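Local structure of ApRick protease (Rickettsia conorii, 5C9D) at residues K28-T33 and I98-M103; G34-A39 and R59-A64; L55-T60 and E67-P72. The protein probably cleaves peptide bonds as a retropepsin-like aspartic endopeptidase, this chain being the protease domain of a longer, probably membrane-bound protein. All coordinates share one frame; numbering follows the deposited sequence.

Interaction 1. Residues K28-T33 and I98-M103; sequences KFMVDT and ISLLGM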
ATOM      1  N   LYS B  28       6.367   1.657  -8.676  1.00 97.96           N
ATOM      2  CA  LYS B  28       7.274   0.516  -8.676  1.00 97.39           C
ATOM      3  C   LYS B  28       8.693   1.007  -8.335  1.00 93.88           C
ATOM      4  O   LYS B  28       9.264   1.869  -9.008  1.00 74.55           O
ATOM      5  CB  LYS B  28       7.211  -0.198 -10.030  1.00111.95           C
ATOM      6  CG  LYS B  28       5.774  -0.409 -10.519  1.00122.93           C
ATOM      7  CD  LYS B  28       5.588  -1.737 -11.240  1.00132.95           C
ATOM      8  CE  LYS B  28       4.117  -2.086 -11.425  1.00131.04           C
ATOM      9  NZ  LYS B  28       3.940  -3.456 -11.992  1.00122.36           N
ATOM     10  N   PHE B  29       9.243   0.450  -7.265  1.00 83.23           N
ATOM     11  CA  PHE B  29      10.421   0.987  -6.630  1.00 73.36           C
ATOM     12  C   PHE B  29      11.558  -0.018  -6.644  1.00 82.87           C
ATOM     13  O   PHE B  29      11.381  -1.169  -6.214  1.00 75.54           O
ATOM     14  CB  PHE B  29      10.096   1.269  -5.177  1.00 72.47           C
ATOM     15  CG  PHE B  29       9.451   2.596  -4.935  1.00 76.58           C
ATOM     16  CD1 PHE B  29      10.129   3.783  -5.239  1.00 75.02           C
ATOM     17  CD2 PHE B  29       8.195   2.670  -4.344  1.00 72.77           C
ATOM     18  CE1 PHE B  29       9.551   5.020  -4.976  1.00 81.85           C
ATOM     19  CE2 PHE B  29       7.615   3.905  -4.078  1.00 81.24           C
ATOM     20  CZ  PHE B  29       8.291   5.081  -4.386  1.00 75.95           C
ATOM     21  N   MET B  30      12.732   0.405  -7.110  1.00 80.99           N
ATOM     22  CA  MET B  30      13.916  -0.422  -6.935  1.00 79.45           C
ATOM     23  C   MET B  30      14.353  -0.241  -5.501  1.00 80.88           C
ATOM     24  O   MET B  30      14.443   0.887  -5.021  1.00 80.99           O
ATOM     25  CB  MET B  30      15.042  -0.043  -7.883  1.00 83.06           C
ATOM     26  CG  MET B  30      16.113  -1.121  -7.930  1.00 89.37           C
ATOM     27  SD  MET B  30      17.688  -0.560  -8.563  1.00 88.59           S
ATOM     28  CE  MET B  30      18.267   0.280  -7.099  1.00 95.85           C
ATOM     29  N   VAL B  31      14.585  -1.352  -4.811  1.00 91.23           N
ATOM     30  CA  VAL B  31      14.936  -1.300  -3.403  1.00 92.12           C
ATOM     31  C   VAL B  31      16.433  -1.057  -3.351  1.00 96.27           C
ATOM     32  O   VAL B  31      17.218  -1.885  -3.835  1.00102.11           O
ATOM     33  CB  VAL B  31      14.582  -2.594  -2.648  1.00 95.15           C
ATOM     34  CG1 VAL B  31      14.549  -2.317  -1.153  1.00 96.79           C
ATOM     35  CG2 VAL B  31      13.233  -3.134  -3.090  1.00102.06           C
ATOM     36  N   ASP B  32      16.818   0.086  -2.781  1.00102.08           N
ATOM     37  CA  ASP B  32      18.217   0.522  -2.782  1.00102.13           C
ATOM     38  C   ASP B  32      18.677   1.012  -1.400  1.00 99.96           C
ATOM     39  O   ASP B  32      18.278   2.071  -0.922  1.00 97.08           O
ATOM     40  CB  ASP B  32      18.433   1.602  -3.855  1.00 90.65           C
ATOM     41  CG  ASP B  32      19.882   1.682  -4.347  1.00 89.99           C
ATOM     42  OD1 ASP B  32      20.591   0.649  -4.391  1.00 99.73           O
ATOM     43  OD2 ASP B  32      20.314   2.794  -4.716  1.00 85.58           O
ATOM     44  N   THR B  33      19.520   0.205  -0.771  1.00106.05           N
ATOM     45  CA  THR B  33      20.157   0.561   0.487  1.00112.06           C
ATOM     46  C   THR B  33      21.136   1.726   0.315  1.00112.80           C
ATOM     47  O   THR B  33      21.340   2.524   1.230  1.00115.22           O
ATOM     48  CB  THR B  33      20.881  -0.665   1.084  1.00109.81           C
ATOM     49  OG1 THR B  33      21.312  -1.542   0.031  1.00120.26           O
ATOM     50  CG2 THR B  33      19.937  -1.431   1.971  1.00105.42           C
ATOM     51  N   ILE B  98      14.404   4.494 -12.972  1.00113.96           N
ATOM     52  CA  ILE B  98      13.316   3.937 -12.121  1.00111.32           C
ATOM     53  C   ILE B  98      13.442   4.467 -10.671  1.00 89.51           C
ATOM     54  O   ILE B  98      14.539   4.808 -10.225  1.00107.01           O
ATOM     55  CB  ILE B  98      13.204   2.362 -12.206  1.00 95.20           C
ATOM     56  CG1 ILE B  98      11.897   1.872 -11.565  1.00 92.95           C
ATOM     57  CG2 ILE B  98      14.399   1.647 -11.579  1.00 85.74           C
ATOM     58  CD1 ILE B  98      11.419   0.515 -12.052  1.00 96.87           C
ATOM     59  N   SER B  99      12.315   4.567  -9.960  1.00 82.99           N
ATOM     60  CA  SER B  99      12.279   5.181  -8.626  1.00 75.73           C
ATOM     61  C   SER B  99      12.943   4.329  -7.534  1.00 80.77           C
ATOM     62  O   SER B  99      13.009   3.087  -7.632  1.00 75.98           O
ATOM     63  CB  SER B  99      10.844   5.533  -8.225  1.00 79.58           C
ATOM     64  OG  SER B  99      10.388   6.677  -8.936  1.00 88.39           O
ATOM     65  N   LEU B 100      13.421   5.007  -6.489  1.00 72.57           N
ATOM     66  CA  LEU B 100      14.173   4.339  -5.438  1.00 77.92           C
ATOM     67  C   LEU B 100      13.464   4.344  -4.112  1.00 72.93           C
ATOM     68  O   LEU B 100      12.918   5.363  -3.667  1.00 71.06           O
ATOM     69  CB  LEU B 100      15.551   4.967  -5.248  1.00 81.07           C
ATOM     70  CG  LEU B 100      16.418   4.964  -6.499  1.00 85.79           C
ATOM     71  CD1 LEU B 100      17.683   5.768  -6.238  1.00 94.94           C
ATOM     72  CD2 LEU B 100      16.736   3.545  -6.945  1.00 86.94           C
ATOM     73  N   LEU B 101      13.511   3.181  -3.484  1.00 69.01           N
ATOM     74  CA  LEU B 101      12.986   3.000  -2.172  1.00 70.44           C
ATOM     75  C   LEU B 101      14.183   2.909  -1.276  1.00 70.90           C
ATOM     76  O   LEU B 101      14.838   1.884  -1.205  1.00 77.98           O
ATOM     77  CB  LEU B 101      12.176   1.737  -2.130  1.00 76.76           C
ATOM     78  CG  LEU B 101      11.289   1.629  -0.914  1.00 80.35           C
ATOM     79  CD1 LEU B 101      10.229   0.576  -1.211  1.00 81.53           C
ATOM     80  CD2 LEU B 101      12.122   1.319   0.329  1.00 76.67           C
ATOM     81  N   GLY B 102      14.487   4.014  -0.616  1.00 69.51           N
ATOM     82  CA  GLY B 102      15.688   4.106   0.161  1.00 70.02           C
ATOM     83  C   GLY B 102      15.460   4.263   1.641  1.00 75.11           C
ATOM     84  O   GLY B 102      14.335   4.170   2.136  1.00 73.13           O
ATOM     85  N   MET B 103      16.564   4.555   2.323  1.00 83.71           N
ATOM     86  CA  MET B 103      16.647   4.549   3.784  1.00 89.72           C
ATOM     87  C   MET B 103      15.641   5.418   4.524  1.00 89.48           C
ATOM     88  O   MET B 103      15.291   5.106   5.661  1.00 78.87           O
ATOM     89  CB  MET B 103      18.050   4.967   4.209  1.00 92.77           C
ATOM     90  CG  MET B 103      19.086   3.897   3.950  1.00 98.09           C
ATOM     91  SD  MET B 103      18.655   2.328   4.713  1.00108.87           S
ATOM     92  CE  MET B 103      18.066   2.827   6.342  1.00109.80           C
TER
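Met30 and Val31 pair with Leu100 and Leu101 as neighbouring parallel strands, and the pairing fits the psi-shaped core of aspartic proteases. Asp32-Thr33-Gly34 matches the family's Asp-Thr-Gly signature, and Leu100-Leu101-Gly102 its partner of two hydrophobic residues and a glycine. The short strand axes approach to 4.3 Å at an angle of 57°, evidence of strong twist. Three backbone bonds alternate across the gap: Met30 N to Ser99 O at 2.7 Å, Leu101 N to Met30 O at 2.9 Å, and Asp32 N to Leu101 O at 3.1 Å. The second and third are almost straight.

The tight side carries Phe29, Ser99 and Leu101, all buried. CG of Phe29 lies beside its own backbone N, opposite the carbonyl carbon (chi1 -85°), which sets the ring next to the 98-103 chain: CB of Ser99 approaches it obliquely, and N of Leu100 lies in the ring plane at its edge. The Phe29 and Leu101 side chains cross at roughly a right angle, with CB of Phe29 3.7 Å from CB of Leu101. Ser99 turns its OG to Asp44 and to the backbone N of Thr41.

The other face is looser. Met30 and Leu100 run alongside each other in the same direction, and both are partly exposed; a bend at the last torsion of Met30 (chi3 78°) brings CE to 3.6 Å from CD2 of Leu100. Exposed Ile98 reaches Met30 CB only with CG2, and Lys28 extends away from the contact, its NZ hydrogen-bonding O of Leu127 of the second subunit. Past the strands the chains remain together through a C-H contact, Gly102 CA lying 3.5 Å from Asp32 O.

Interaction 2. Residues G34-A39 and R59-A64; sequences GASDIA and RTYLTA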
ATOM      1  N   GLY B  34      21.738   1.826  -0.864  1.00112.57           N
ATOM      2  CA  GLY B  34      22.614   2.948  -1.161  1.00110.58           C
ATOM      3  C   GLY B  34      21.851   4.250  -1.098  1.00121.71           C
ATOM      4  O   GLY B  34      22.303   5.213  -0.477  1.00158.32           O
ATOM      5  N   ALA B  35      20.677   4.268  -1.726  1.00119.38           N
ATOM      6  CA  ALA B  35      19.859   5.476  -1.802  1.00 99.55           C
ATOM      7  C   ALA B  35      19.493   5.958  -0.411  1.00 94.08           C
ATOM      8  O   ALA B  35      19.215   5.155   0.482  1.00 93.77           O
ATOM      9  CB  ALA B  35      18.607   5.224  -2.626  1.00103.43           C
ATOM     10  N   SER B  36      19.481   7.278  -0.257  1.00 96.53           N
ATOM     11  CA  SER B  36      19.357   7.946   1.042  1.00102.17           C
ATOM     12  C   SER B  36      17.900   8.086   1.482  1.00 88.56           C
ATOM     13  O   SER B  36      17.566   8.147   2.671  1.00 78.27           O
ATOM     14  CB  SER B  36      20.012   9.331   0.939  1.00115.29           C
ATOM     15  OG  SER B  36      19.824   9.895  -0.362  1.00126.91           O
ATOM     16  N   ASP B  37      17.032   8.140   0.493  1.00 86.71           N
ATOM     17  CA  ASP B  37      15.630   8.396   0.720  1.00 86.66           C
ATOM     18  C   ASP B  37      14.885   7.879  -0.520  1.00 81.93           C
ATOM     19  O   ASP B  37      15.425   7.033  -1.244  1.00 81.42           O
ATOM     20  CB  ASP B  37      15.439   9.894   0.975  1.00 84.37           C
ATOM     21  CG  ASP B  37      15.977  10.769  -0.170  1.00 87.67           C
ATOM     22  OD1 ASP B  37      16.698  10.242  -1.063  1.00 73.70           O
ATOM     23  OD2 ASP B  37      15.672  11.991  -0.174  1.00 85.74           O
ATOM     24  N   ILE B  38      13.686   8.390  -0.790  1.00 77.48           N
ATOM     25  CA  ILE B  38      12.854   7.872  -1.879  1.00 71.28           C
ATOM     26  C   ILE B  38      12.958   8.734  -3.133  1.00 70.24           C
ATOM     27  O   ILE B  38      12.327   9.790  -3.247  1.00 76.39           O
ATOM     28  CB  ILE B  38      11.406   7.720  -1.380  1.00 68.66           C
ATOM     29  CG1 ILE B  38      11.370   6.551  -0.379  1.00 64.59           C
ATOM     30  CG2 ILE B  38      10.443   7.487  -2.540  1.00 76.71           C
ATOM     31  CD1 ILE B  38      10.069   6.402   0.356  1.00 67.31           C
ATOM     32  N   ALA B  39      13.759   8.274  -4.079  1.00 70.89           N
ATOM     33  CA  ALA B  39      14.075   9.095  -5.247  1.00 71.66           C
ATOM     34  C   ALA B  39      13.026   8.909  -6.331  1.00 72.91           C
ATOM     35  O   ALA B  39      12.975   7.866  -6.992  1.00 77.75           O
ATOM     36  CB  ALA B  39      15.444   8.738  -5.772  1.00 65.59           C
ATOM     37  N   ARG B  59      18.744  20.659  -4.644  1.00 61.79           N
ATOM     38  CA  ARG B  59      19.801  19.648  -4.495  1.00 58.76           C
ATOM     39  C   ARG B  59      20.393  19.295  -5.845  1.00 52.17           C
ATOM     40  O   ARG B  59      19.747  19.514  -6.852  1.00 50.16           O
ATOM     41  CB  ARG B  59      19.233  18.373  -3.827  1.00 62.26           C
ATOM     42  CG  ARG B  59      19.323  18.414  -2.300  1.00 72.18           C
ATOM     43  CD  ARG B  59      18.742  17.180  -1.659  1.00 75.82           C
ATOM     44  NE  ARG B  59      19.379  15.972  -2.170  1.00 89.35           N
ATOM     45  CZ  ARG B  59      18.873  14.749  -2.070  1.00 90.53           C
ATOM     46  NH1 ARG B  59      17.704  14.536  -1.468  1.00 95.21           N
ATOM     47  NH2 ARG B  59      19.548  13.733  -2.581  1.00101.36           N
ATOM     48  N   THR B  60      21.610  18.734  -5.846  1.00 57.02           N
ATOM     49  CA  THR B  60      22.342  18.344  -7.081  1.00 61.85           C
ATOM     50  C   THR B  60      23.188  17.077  -6.883  1.00 63.24           C
ATOM     51  O   THR B  60      24.260  17.120  -6.260  1.00 61.67           O
ATOM     52  CB  THR B  60      23.262  19.488  -7.572  1.00 58.70           C
ATOM     53  OG1 THR B  60      22.440  20.554  -8.023  1.00 55.43           O
ATOM     54  CG2 THR B  60      24.169  19.062  -8.702  1.00 58.33           C
ATOM     55  N   TYR B  61      22.679  15.964  -7.418  1.00 60.48           N
ATOM     56  CA  TYR B  61      23.482  14.787  -7.665  1.00 65.06           C
ATOM     57  C   TYR B  61      24.377  15.090  -8.842  1.00 69.04           C
ATOM     58  O   TYR B  61      23.864  15.452  -9.907  1.00 82.24           O
ATOM     59  CB  TYR B  61      22.598  13.612  -8.046  1.00 74.92           C
ATOM     60  CG  TYR B  61      21.852  13.008  -6.905  1.00 78.83           C
ATOM     61  CD1 TYR B  61      20.650  13.558  -6.459  1.00 76.58           C
ATOM     62  CD2 TYR B  61      22.349  11.871  -6.261  1.00 97.14           C
ATOM     63  CE1 TYR B  61      19.959  12.983  -5.404  1.00 98.89           C
ATOM     64  CE2 TYR B  61      21.670  11.291  -5.199  1.00108.65           C
ATOM     65  CZ  TYR B  61      20.475  11.843  -4.771  1.00109.70           C
ATOM     66  OH  TYR B  61      19.814  11.245  -3.710  1.00133.59           O
ATOM     67  N   LEU B  62      25.695  14.951  -8.666  1.00 64.38           N
ATOM     68  CA  LEU B  62      26.658  15.093  -9.779  1.00 65.30           C
ATOM     69  C   LEU B  62      27.159  13.710 -10.161  1.00 60.94           C
ATOM     70  O   LEU B  62      27.736  13.038  -9.327  1.00 61.47           O
ATOM     71  CB  LEU B  62      27.853  15.997  -9.384  1.00 64.76           C
ATOM     72  CG  LEU B  62      27.509  17.407  -8.931  1.00 59.73           C
ATOM     73  CD1 LEU B  62      28.758  18.084  -8.436  1.00 64.94           C
ATOM     74  CD2 LEU B  62      26.915  18.166 -10.080  1.00 59.35           C
ATOM     75  N   THR B  63      26.948  13.289 -11.406  1.00 60.98           N
ATOM     76  CA  THR B  63      27.428  11.981 -11.863  1.00 68.36           C
ATOM     77  C   THR B  63      28.485  12.127 -12.980  1.00 74.49           C
ATOM     78  O   THR B  63      28.908  13.246 -13.291  1.00 73.44           O
ATOM     79  CB  THR B  63      26.241  11.087 -12.245  1.00 74.42           C
ATOM     80  OG1 THR B  63      25.311  11.099 -11.161  1.00 73.78           O
ATOM     81  CG2 THR B  63      26.653   9.616 -12.503  1.00 86.66           C
ATOM     82  N   ALA B  64      28.961  10.999 -13.518  1.00 80.28           N
ATOM     83  CA  ALA B  64      30.084  10.969 -14.468  1.00 91.73           C
ATOM     84  C   ALA B  64      29.721  11.756 -15.706  1.00 89.67           C
ATOM     85  O   ALA B  64      30.516  12.549 -16.256  1.00 93.38           O
ATOM     86  CB  ALA B  64      30.420   9.523 -14.835  1.00 96.49           C
TER
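Asp37 and Arg59 supply the charged part of this small contact, which buries just 108 Å² and contains no hydrogen bond from one segment to the other. Their side chains reach toward each other from the two segments, and OD2 of Asp37 meets NH1 of Arg59 at 3.5 Å, a long and therefore weak salt bridge. The carboxylate oxygen sits at the edge of the guanidinium, in its plane, although the two flat groups are turned 34° apart. A bend at chi3 (56°) in the otherwise extended start of the arginine side chain directs the guanidinium toward this partner.

Hydroxyl groups form the second kind of contact. Ser36 OG donates a hydrogen bond to the OD1 of its neighbour Asp37 at 3.2 Å, arriving from above the carboxylate plane, 63° out of it. Tyr61 OH reaches to 3.6 Å from Ser36 OG, and the tyrosine OH also lies in the guanidinium plane of Arg59, at its edge.

Ring contact comes from a third strand: His90, on strand 83-92, meets the Tyr61 ring and touches Asp37 and Arg59. Ser36, Asp37, Arg59 and Tyr61 all touch a crystal neighbour as well, so the lattice may influence their exact placement.

Residues 34-36 continue the aspartic protease signature begun by Asp32-Thr33, and residues 59-64 belong to a hairpin that probably corresponds to the retropepsin flap.

Interaction 3. Residues L55-T60 and E67-P72; sequences LKYTRT and ENKAAP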
ATOM      1  N   LEU B  55       8.385  22.579  -8.773  1.00 79.35           N
ATOM      2  CA  LEU B  55       9.234  22.014  -7.746  1.00 73.06           C
ATOM      3  C   LEU B  55      10.473  22.875  -7.551  1.00 76.62           C
ATOM      4  O   LEU B  55      11.016  23.403  -8.515  1.00 78.68           O
ATOM      5  CB  LEU B  55       9.659  20.594  -8.140  1.00 71.42           C
ATOM      6  CG  LEU B  55       8.503  19.584  -8.180  1.00 75.45           C
ATOM      7  CD1 LEU B  55       8.979  18.276  -8.793  1.00 64.75           C
ATOM      8  CD2 LEU B  55       7.888  19.353  -6.792  1.00 74.42           C
ATOM      9  N   LYS B  56      10.895  23.006  -6.295  1.00 81.99           N
ATOM     10  CA  LYS B  56      12.118  23.723  -5.913  1.00 96.59           C
ATOM     11  C   LYS B  56      13.336  22.782  -5.982  1.00 81.45           C
ATOM     12  O   LYS B  56      13.554  21.951  -5.098  1.00 84.43           O
ATOM     13  CB  LYS B  56      11.962  24.309  -4.496  1.00115.68           C
ATOM     14  CG  LYS B  56      11.821  25.828  -4.424  1.00127.78           C
ATOM     15  CD  LYS B  56      13.170  26.530  -4.224  1.00127.64           C
ATOM     16  CE  LYS B  56      13.900  26.801  -5.536  1.00119.68           C
ATOM     17  NZ  LYS B  56      15.236  27.418  -5.296  1.00108.47           N
ATOM     18  N   TYR B  57      14.109  22.904  -7.049  1.00 71.55           N
ATOM     19  CA  TYR B  57      15.223  21.991  -7.305  1.00 72.58           C
ATOM     20  C   TYR B  57      16.489  22.476  -6.563  1.00 72.64           C
ATOM     21  O   TYR B  57      17.421  22.972  -7.190  1.00 93.79           O
ATOM     22  CB  TYR B  57      15.436  21.846  -8.830  1.00 74.24           C
ATOM     23  CG  TYR B  57      14.274  21.123  -9.492  1.00 78.04           C
ATOM     24  CD1 TYR B  57      13.153  21.816  -9.962  1.00 75.87           C
ATOM     25  CD2 TYR B  57      14.272  19.737  -9.599  1.00 73.25           C
ATOM     26  CE1 TYR B  57      12.075  21.140 -10.535  1.00 67.48           C
ATOM     27  CE2 TYR B  57      13.213  19.055 -10.183  1.00 64.77           C
ATOM     28  CZ  TYR B  57      12.122  19.747 -10.641  1.00 71.83           C
ATOM     29  OH  TYR B  57      11.090  19.011 -11.194  1.00 66.05           O
ATOM     30  N   THR B  58      16.495  22.299  -5.232  1.00 67.99           N
ATOM     31  CA  THR B  58      17.533  22.801  -4.302  1.00 64.25           C
ATOM     32  C   THR B  58      18.802  21.880  -4.109  1.00 66.87           C
ATOM     33  O   THR B  58      19.811  22.293  -3.497  1.00 66.80           O
ATOM     34  CB  THR B  58      16.903  23.107  -2.901  1.00 69.31           C
ATOM     35  OG1 THR B  58      16.559  21.897  -2.205  1.00 67.75           O
ATOM     36  CG2 THR B  58      15.637  23.922  -3.036  1.00 78.47           C
ATOM     37  N   ARG B  59      18.744  20.659  -4.644  1.00 61.79           N
ATOM     38  CA  ARG B  59      19.801  19.648  -4.495  1.00 58.76           C
ATOM     39  C   ARG B  59      20.393  19.295  -5.845  1.00 52.17           C
ATOM     40  O   ARG B  59      19.747  19.514  -6.852  1.00 50.16           O
ATOM     41  CB  ARG B  59      19.233  18.373  -3.827  1.00 62.26           C
ATOM     42  CG  ARG B  59      19.323  18.414  -2.300  1.00 72.18           C
ATOM     43  CD  ARG B  59      18.742  17.180  -1.659  1.00 75.82           C
ATOM     44  NE  ARG B  59      19.379  15.972  -2.170  1.00 89.35           N
ATOM     45  CZ  ARG B  59      18.873  14.749  -2.070  1.00 90.53           C
ATOM     46  NH1 ARG B  59      17.704  14.536  -1.468  1.00 95.21           N
ATOM     47  NH2 ARG B  59      19.548  13.733  -2.581  1.00101.36           N
ATOM     48  N   THR B  60      21.610  18.734  -5.846  1.00 57.02           N
ATOM     49  CA  THR B  60      22.342  18.344  -7.081  1.00 61.85           C
ATOM     50  C   THR B  60      23.188  17.077  -6.883  1.00 63.24           C
ATOM     51  O   THR B  60      24.260  17.120  -6.260  1.00 61.67           O
ATOM     52  CB  THR B  60      23.262  19.488  -7.572  1.00 58.70           C
ATOM     53  OG1 THR B  60      22.440  20.554  -8.023  1.00 55.43           O
ATOM     54  CG2 THR B  60      24.169  19.062  -8.702  1.00 58.33           C
ATOM     55  N   GLU B  67      25.451  16.989 -14.249  1.00 78.00           N
ATOM     56  CA  GLU B  67      24.654  17.423 -13.096  1.00 71.76           C
ATOM     57  C   GLU B  67      23.257  16.863 -13.239  1.00 70.90           C
ATOM     58  O   GLU B  67      22.819  16.585 -14.343  1.00 89.27           O
ATOM     59  CB  GLU B  67      24.556  18.955 -13.092  1.00 81.55           C
ATOM     60  CG  GLU B  67      24.320  19.593 -11.734  1.00 78.64           C
ATOM     61  CD  GLU B  67      23.559  20.910 -11.818  1.00 89.20           C
ATOM     62  OE1 GLU B  67      24.008  21.916 -11.220  1.00 78.29           O
ATOM     63  OE2 GLU B  67      22.499  20.943 -12.483  1.00 77.22           O
ATOM     64  N   ASN B  68      22.545  16.713 -12.132  1.00 65.00           N
ATOM     65  CA  ASN B  68      21.198  16.144 -12.140  1.00 66.87           C
ATOM     66  C   ASN B  68      20.434  16.840 -11.036  1.00 61.91           C
ATOM     67  O   ASN B  68      20.472  16.420  -9.888  1.00 67.21           O
ATOM     68  CB  ASN B  68      21.248  14.638 -11.847  1.00 72.53           C
ATOM     69  CG  ASN B  68      22.113  13.861 -12.836  1.00 71.84           C
ATOM     70  OD1 ASN B  68      21.632  13.390 -13.860  1.00 68.08           O
ATOM     71  ND2 ASN B  68      23.400  13.705 -12.512  1.00 72.86           N
ATOM     72  N   LYS B  69      19.787  17.947 -11.322  1.00 65.31           N
ATOM     73  CA  LYS B  69      19.233  18.672 -10.190  1.00 71.94           C
ATOM     74  C   LYS B  69      18.153  17.782  -9.591  1.00 65.38           C
ATOM     75  O   LYS B  69      17.688  16.825 -10.238  1.00 69.57           O
ATOM     76  CB  LYS B  69      18.762  20.082 -10.556  1.00 87.71           C
ATOM     77  CG  LYS B  69      17.976  20.212 -11.856  1.00104.26           C
ATOM     78  CD  LYS B  69      17.505  21.645 -12.040  1.00104.54           C
ATOM     79  CE  LYS B  69      16.735  21.848 -13.334  1.00103.92           C
ATOM     80  NZ  LYS B  69      16.184  23.236 -13.397  1.00123.23           N
ATOM     81  N   ALA B  70      17.787  18.039  -8.345  1.00 62.52           N
ATOM     82  CA  ALA B  70      16.727  17.238  -7.704  1.00 61.25           C
ATOM     83  C   ALA B  70      15.940  18.055  -6.685  1.00 67.40           C
ATOM     84  O   ALA B  70      16.484  18.996  -6.086  1.00 67.01           O
ATOM     85  CB  ALA B  70      17.336  16.020  -7.046  1.00 60.51           C
ATOM     86  N   ALA B  71      14.670  17.683  -6.480  1.00 69.30           N
ATOM     87  CA  ALA B  71      13.718  18.489  -5.699  1.00 60.89           C
ATOM     88  C   ALA B  71      13.145  17.732  -4.501  1.00 64.32           C
ATOM     89  O   ALA B  71      12.423  16.744  -4.688  1.00 80.32           O
ATOM     90  CB  ALA B  71      12.585  18.948  -6.587  1.00 62.17           C
ATOM     91  N   PRO B  72      13.441  18.209  -3.274  1.00 66.28           N
ATOM     92  CA  PRO B  72      12.929  17.704  -1.983  1.00 68.63           C
ATOM     93  C   PRO B  72      11.417  17.802  -1.782  1.00 70.21           C
ATOM     94  O   PRO B  72      10.829  18.874  -1.927  1.00 64.84           O
ATOM     95  CB  PRO B  72      13.613  18.602  -0.938  1.00 73.01           C
ATOM     96  CG  PRO B  72      14.814  19.131  -1.613  1.00 75.09           C
ATOM     97  CD  PRO B  72      14.488  19.228  -3.077  1.00 76.30           C
TER
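Tyr57 lays one face of its ring against the methyl of Ala71. CB of Ala71 is 3.8 Å from the ring centroid and 24° off the normal, a CH-pi contact displaced toward the CD2 side. With CG placed beside the backbone N (chi1 -68°), the ring reaches across the 67-72 strand, and its OH goes to O of Leu52. Leu55 meets the same methyl, CB to CB at 3.7 Å. The extended Lys69 side chain runs at a slant to Tyr57, its CD 3.8 Å from the tyrosine CB.

Tyr57 is also the centre of an inverse gamma turn, supported by a weak bond from Thr58 N to Lys56 O at 3.0 Å. Beyond the turn the chain joins the sheet: Arg59 and Ala70 form an antiparallel hydrogen-bonded pair, with Arg59 N to Ala70 O at 3.2 Å and Ala70 N to Arg59 O at 2.9 Å. Thr60 and Lys69 follow as a non-hydrogen-bonded pair.

This is the base of the hairpin 59-63/66-79. Strand 66-79 pairs in turn with strand 83-92, through Ala71 with Val91, and Lys69 bonds to Leu93 just beyond that strand, while Leu55 packs on Val91 and on Phe50, beyond helix 42-47.

In the fold
From the N terminus, strand 25-31 comes first, and interaction 1 joins it to strand 99-101, closing a loop that contains the other two contacts. Directly after its first segment the chain enters residues 34-39, which interaction 2 links to strand 59-63 beyond helix 42-47. Interaction 3 then pairs residues 55-60 with 67-72, beginning where interaction 2 ends and sharing Arg59 and Thr60 with it. Interactions 1 and 2 touch where Leu100 N lies 2.9 Å from Ala39 O, placing strand 99-101 between strands 25-31 and 38-41. Interactions 1 and 3, centres about 18 Å apart, do not touch; interaction 2 bridges the central strands and the flap-like hairpin.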